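Local structure of LS-24 (Lathyrus sativus, 3LP9) at residues Lys102-Val107 / Ser118-Ala123; Glu74-Ile77 / Phe82-Leu85. The protein may take part in the oxidative stress response and polyamine biosynthesis, probably binding hemin as a monomer and spermine as a dimer. All blocks are in the same frame, centred on the assembly; numbering follows the deposited sequence.

Contact 1: Lys102-Val107 / Ser118-Ala123. With CA (calcium ion), chain E.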
loop_
_atom_site.group_PDB
_atom_site.type_symbol
_atom_site.label_atom_id
_atom_site.label_comp_id
_atom_site.label_asym_id
_atom_site.label_seq_id
_atom_site.Cartn_x
_atom_site.Cartn_y
_atom_site.Cartn_z
ATOM N N LYS A 102 -4.238 -4.866 3.499
ATOM C CA LYS A 102 -5.547 -4.555 2.916
ATOM C C LYS A 102 -6.043 -3.161 3.319
ATOM O O LYS A 102 -5.771 -2.670 4.379
ATOM C CB LYS A 102 -6.598 -5.602 3.348
ATOM C CG LYS A 102 -6.683 -6.858 2.473
ATOM C CD LYS A 102 -8.009 -7.567 2.800
ATOM C CE LYS A 102 -8.094 -8.928 2.134
ATOM N NZ LYS A 102 -7.509 -9.894 3.131
ATOM N N LYS A 103 -6.828 -2.546 2.444
ATOM C CA LYS A 103 -7.400 -1.241 2.687
ATOM C C LYS A 103 -8.241 -1.334 3.978
ATOM O O LYS A 103 -8.934 -2.301 4.167
ATOM C CB LYS A 103 -8.276 -0.875 1.489
ATOM C CG LYS A 103 -7.562 -0.040 0.399
ATOM C CD LYS A 103 -8.250 -0.216 -0.907
ATOM C CE LYS A 103 -7.734 0.742 -1.917
ATOM N NZ LYS A 103 -8.492 0.647 -3.219
ATOM N N ILE A 104 -8.178 -0.311 4.824
ATOM C CA ILE A 104 -8.946 -0.262 6.041
ATOM C C ILE A 104 -10.421 -0.542 5.789
ATOM O O ILE A 104 -10.994 -1.405 6.440
ATOM C CB ILE A 104 -8.778 1.109 6.757
ATOM C CG1 ILE A 104 -7.338 1.307 7.254
ATOM C CG2 ILE A 104 -9.800 1.309 7.838
ATOM C CD1 ILE A 104 -7.032 2.718 7.541
ATOM N N ALA A 105 -11.020 0.190 4.834
ATOM C CA ALA A 105 -12.442 0.051 4.453
ATOM C C ALA A 105 -12.821 -1.397 4.056
ATOM O O ALA A 105 -13.960 -1.811 4.134
ATOM C CB ALA A 105 -12.707 0.978 3.330
ATOM N N ASP A 106 -11.857 -2.185 3.646
ATOM C CA ASP A 106 -12.133 -3.519 3.242
ATOM C C ASP A 106 -11.926 -4.551 4.370
ATOM O O ASP A 106 -12.693 -5.517 4.483
ATOM C CB ASP A 106 -11.389 -3.758 1.903
ATOM C CG ASP A 106 -10.710 -5.137 1.789
ATOM O OD1 ASP A 106 -11.347 -6.264 1.716
ATOM O OD2 ASP A 106 -9.455 -5.073 1.681
ATOM N N VAL A 107 -10.975 -4.333 5.282
ATOM C CA VAL A 107 -10.857 -5.256 6.444
ATOM C C VAL A 107 -11.930 -4.904 7.461
ATOM O O VAL A 107 -12.526 -5.814 8.123
ATOM C CB VAL A 107 -9.479 -5.182 7.125
ATOM C CG1 VAL A 107 -9.496 -5.928 8.496
ATOM C CG2 VAL A 107 -8.399 -5.740 6.190
ATOM N N SER A 118 -9.643 6.582 5.293
ATOM C CA SER A 118 -8.359 7.095 4.764
ATOM C C SER A 118 -7.222 7.014 5.806
ATOM O O SER A 118 -6.060 7.332 5.500
ATOM C CB SER A 118 -8.526 8.568 4.327
ATOM O OG SER A 118 -8.693 9.391 5.487
ATOM N N GLY A 119 -7.577 6.583 7.015
ATOM C CA GLY A 119 -6.595 6.482 8.088
ATOM C C GLY A 119 -7.041 6.718 9.524
ATOM O O GLY A 119 -8.060 7.369 9.813
ATOM N N ILE A 120 -6.255 6.174 10.448
ATOM C CA ILE A 120 -6.581 6.222 11.852
ATOM C C ILE A 120 -5.399 6.820 12.619
ATOM O O ILE A 120 -4.240 6.574 12.284
ATOM C CB ILE A 120 -6.944 4.814 12.293
ATOM C CG1 ILE A 120 -8.028 4.271 11.361
ATOM C CG2 ILE A 120 -7.361 4.805 13.785
ATOM C CD1 ILE A 120 -8.596 3.000 11.876
ATOM N N ASP A 121 -5.686 7.684 13.582
ATOM C CA ASP A 121 -4.638 8.322 14.388
ATOM C C ASP A 121 -4.108 7.380 15.490
ATOM O O ASP A 121 -2.892 7.096 15.585
ATOM C CB ASP A 121 -5.153 9.609 15.014
ATOM C CG ASP A 121 -5.408 10.730 14.000
ATOM O OD1 ASP A 121 -4.891 10.680 12.881
ATOM O OD2 ASP A 121 -6.092 11.705 14.320
ATOM N N ALA A 122 -5.019 6.862 16.297
ATOM C CA ALA A 122 -4.621 6.085 17.430
ATOM C C ALA A 122 -5.684 5.048 17.816
ATOM O O ALA A 122 -6.837 5.169 17.389
ATOM C CB ALA A 122 -4.385 7.048 18.622
ATOM N N ALA A 123 -5.312 4.105 18.706
ATOM C CA ALA A 123 -6.166 2.991 19.095
ATOM C C ALA A 123 -5.578 2.293 20.287
ATOM O O ALA A 123 -4.379 2.277 20.458
ATOM C CB ALA A 123 -6.285 1.994 17.975
HETATM CA CA CA E . -0.807 8.066 14.551
HETATM O O HOH W 1 -1.823 8.235 11.848
#
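Lys-103 O, just ahead of the Ile-104 that reaches across to Gly-119, is gripped by two backbone amides: Asp-106 N at 3.0 Å and Val-107 N at 3.1 Å. That double hold anchors the first turn of helix 104-107, with Lys-103 as its N-cap, and helps to set where the isoleucine leaves the backbone. Ile-104 CG1 lies opposite the carbonyl carbon (chi1 -66°) and the chain runs on extended, so its CD1 methyl leads. Ile-104 CD1 settles on the backbone of the other segment, 3.8 Å from Gly-119 CA and 4.2 Å from Ile-120 CG1. Glycine suits the spot because, at this backbone conformation, a CB would jam against Ser-118 O. Phe-78 and Phe-111 both pack on Ile-104 and Ile-120, adding to the buried apolar cluster. Past Ile-120 the backbone carbonyls of segment 118-123 turn to the metal. A water donates to Ile-120 O at 3.0 Å and also coordinates the calcium ion at 2.9 Å, while Asp-121 O binds that ion directly at 2.5 Å. Backbone oxygens of Asn-7, Asp-65 and Asp-175 share the metal. Asp-121 and Ala-122 face Phe-135 in a classic beta bulge as the strand begins. Helix packing outside and carbonyl-bound calcium inside, with the chain passing from one blade to the next, belong to the four-bladed beta-propeller of the hemopexin fold.

Contact 2: Glu74-Ile77 / Phe82-Leu85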
loop_
_atom_site.group_PDB
_atom_site.type_symbol
_atom_site.label_atom_id
_atom_site.label_comp_id
_atom_site.label_asym_id
_atom_site.label_seq_id
_atom_site.Cartn_x
_atom_site.Cartn_y
_atom_site.Cartn_z
ATOM N N GLU A 74 -0.434 -11.181 18.527
ATOM C CA GLU A 74 -0.931 -10.459 17.357
ATOM C C GLU A 74 -1.341 -9.012 17.600
ATOM O O GLU A 74 -1.616 -8.640 18.720
ATOM C CB GLU A 74 -2.110 -11.199 16.736
ATOM C CG GLU A 74 -1.729 -12.603 16.300
ATOM C CD GLU A 74 -2.856 -13.392 15.713
ATOM O OE1 GLU A 74 -3.843 -12.771 15.251
ATOM O OE2 GLU A 74 -2.739 -14.632 15.688
ATOM N N ALA A 75 -1.343 -8.211 16.515
ATOM C CA ALA A 75 -1.647 -6.742 16.502
ATOM C C ALA A 75 -1.957 -6.306 15.060
ATOM O O ALA A 75 -1.389 -6.813 14.110
ATOM C CB ALA A 75 -0.512 -5.923 17.035
ATOM N N PHE A 76 -2.862 -5.329 14.954
ATOM C CA PHE A 76 -3.218 -4.678 13.705
ATOM C C PHE A 76 -2.325 -3.455 13.588
ATOM O O PHE A 76 -2.106 -2.733 14.555
ATOM C CB PHE A 76 -4.714 -4.261 13.692
ATOM C CG PHE A 76 -5.636 -5.277 13.050
ATOM C CD1 PHE A 76 -5.640 -5.461 11.674
ATOM C CD2 PHE A 76 -6.477 -6.069 13.829
ATOM C CE1 PHE A 76 -6.475 -6.370 11.087
ATOM C CE2 PHE A 76 -7.305 -6.986 13.247
ATOM C CZ PHE A 76 -7.313 -7.157 11.888
ATOM N N ILE A 77 -1.767 -3.258 12.421
ATOM C CA ILE A 77 -0.940 -2.084 12.119
ATOM C C ILE A 77 -1.574 -1.370 10.950
ATOM O O ILE A 77 -2.326 -1.967 10.177
ATOM C CB ILE A 77 0.551 -2.473 11.794
ATOM C CG1 ILE A 77 0.663 -3.444 10.613
ATOM C CG2 ILE A 77 1.197 -3.067 13.038
ATOM C CD1 ILE A 77 2.057 -3.861 10.264
ATOM N N PHE A 82 -4.190 1.654 4.429
ATOM C CA PHE A 82 -3.911 0.200 4.455
ATOM C C PHE A 82 -3.694 -0.251 5.879
ATOM O O PHE A 82 -3.377 0.553 6.770
ATOM C CB PHE A 82 -2.703 -0.122 3.557
ATOM C CG PHE A 82 -2.931 0.211 2.102
ATOM C CD1 PHE A 82 -3.458 -0.747 1.207
ATOM C CD2 PHE A 82 -2.629 1.502 1.591
ATOM C CE1 PHE A 82 -3.694 -0.437 -0.160
ATOM C CE2 PHE A 82 -2.875 1.805 0.275
ATOM C CZ PHE A 82 -3.400 0.827 -0.595
ATOM N N CYS A 83 -3.979 -1.522 6.131
ATOM C CA CYS A 83 -3.740 -2.124 7.429
ATOM C C CYS A 83 -3.357 -3.602 7.296
ATOM O O CYS A 83 -3.570 -4.257 6.253
ATOM C CB CYS A 83 -4.952 -1.974 8.340
ATOM S SG CYS A 83 -6.238 -3.045 7.958
ATOM N N ALA A 84 -2.775 -4.138 8.348
ATOM C CA ALA A 84 -2.333 -5.561 8.325
ATOM C C ALA A 84 -2.467 -6.169 9.726
ATOM O O ALA A 84 -2.317 -5.463 10.730
ATOM C CB ALA A 84 -0.911 -5.696 7.759
ATOM N N LEU A 85 -2.750 -7.460 9.782
ATOM C CA LEU A 85 -2.706 -8.188 11.038
ATOM C C LEU A 85 -1.399 -8.979 11.121
ATOM O O LEU A 85 -1.169 -9.809 10.293
ATOM C CB LEU A 85 -3.869 -9.125 11.140
ATOM C CG LEU A 85 -3.929 -9.946 12.414
ATOM C CD1 LEU A 85 -4.137 -8.947 13.581
ATOM C CD2 LEU A 85 -4.977 -11.004 12.397
#
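Leu-85 lies across from Phe-76 as a non-hydrogen-bonded antiparallel pair, and its side chain can be followed outward over the ring. Leu-85 CB comes first, 3.8 Å from Phe-76 CE1. CG stands anti to the backbone N (chi1 180°), which carries the branch back over the neighbouring strand. From there Leu-85 CD1 hangs above the middle of the Phe-76 ring, 3.8 Å from the centroid and 14° off the normal, a CH-pi contact; the same methyl lies 3.5 Å from Ala-75 O. The other tip, Leu-85 CD2, meets Glu-74 OE1 at 3.5 Å, so an acidic side chain borders the apolar patch. The next pair toward the turn is hydrogen-bonded: Ile-77 N gives to Ala-84 O at 2.8 Å and Ala-84 N returns to Ile-77 O at 2.9 Å. On the face that carries these two residues Ile-77 CG1 rests against Ala-84 CB at 4.0 Å, with Phe-59 of helix 58-62 touching both. The Phe-76 ring also meets Phe-108. Were Phe-76 cut back to an alanine, the Leu-85 CD1 methyl would probably lose its aromatic seat and a gap would be likely to open beside Phe-108. With strand axes running at 174° and apolar groups packed on both faces, these segments form a beta hairpin, the two middle strands of a hemopexin propeller blade.

The centres of the two contacts lie 9 Å apart, and both reach the same sheet: strand 100-103, in contact 1, runs beside strand 82-87 of contact 2. Lys-102 O and Cys-83 N, 2.8 Å apart, probably form a hydrogen bond at that seam. Val-107 of helix 104-107 packs on the hairpin, with Val-107 CG2 at 3.9 Å from Cys-83 SG. Contact 1 reaches the calcium itself, whereas the Ile-77 side chain of contact 2 stays about 11 Å from it. Toward the dimer interface, Lys-103 makes a salt bridge to Glu-80 of the second subunit and Phe-82 packs on Ile-58 of that subunit; Ser-118, a probable spermine ligand, has its side chain about 10 Å from that of Phe-82.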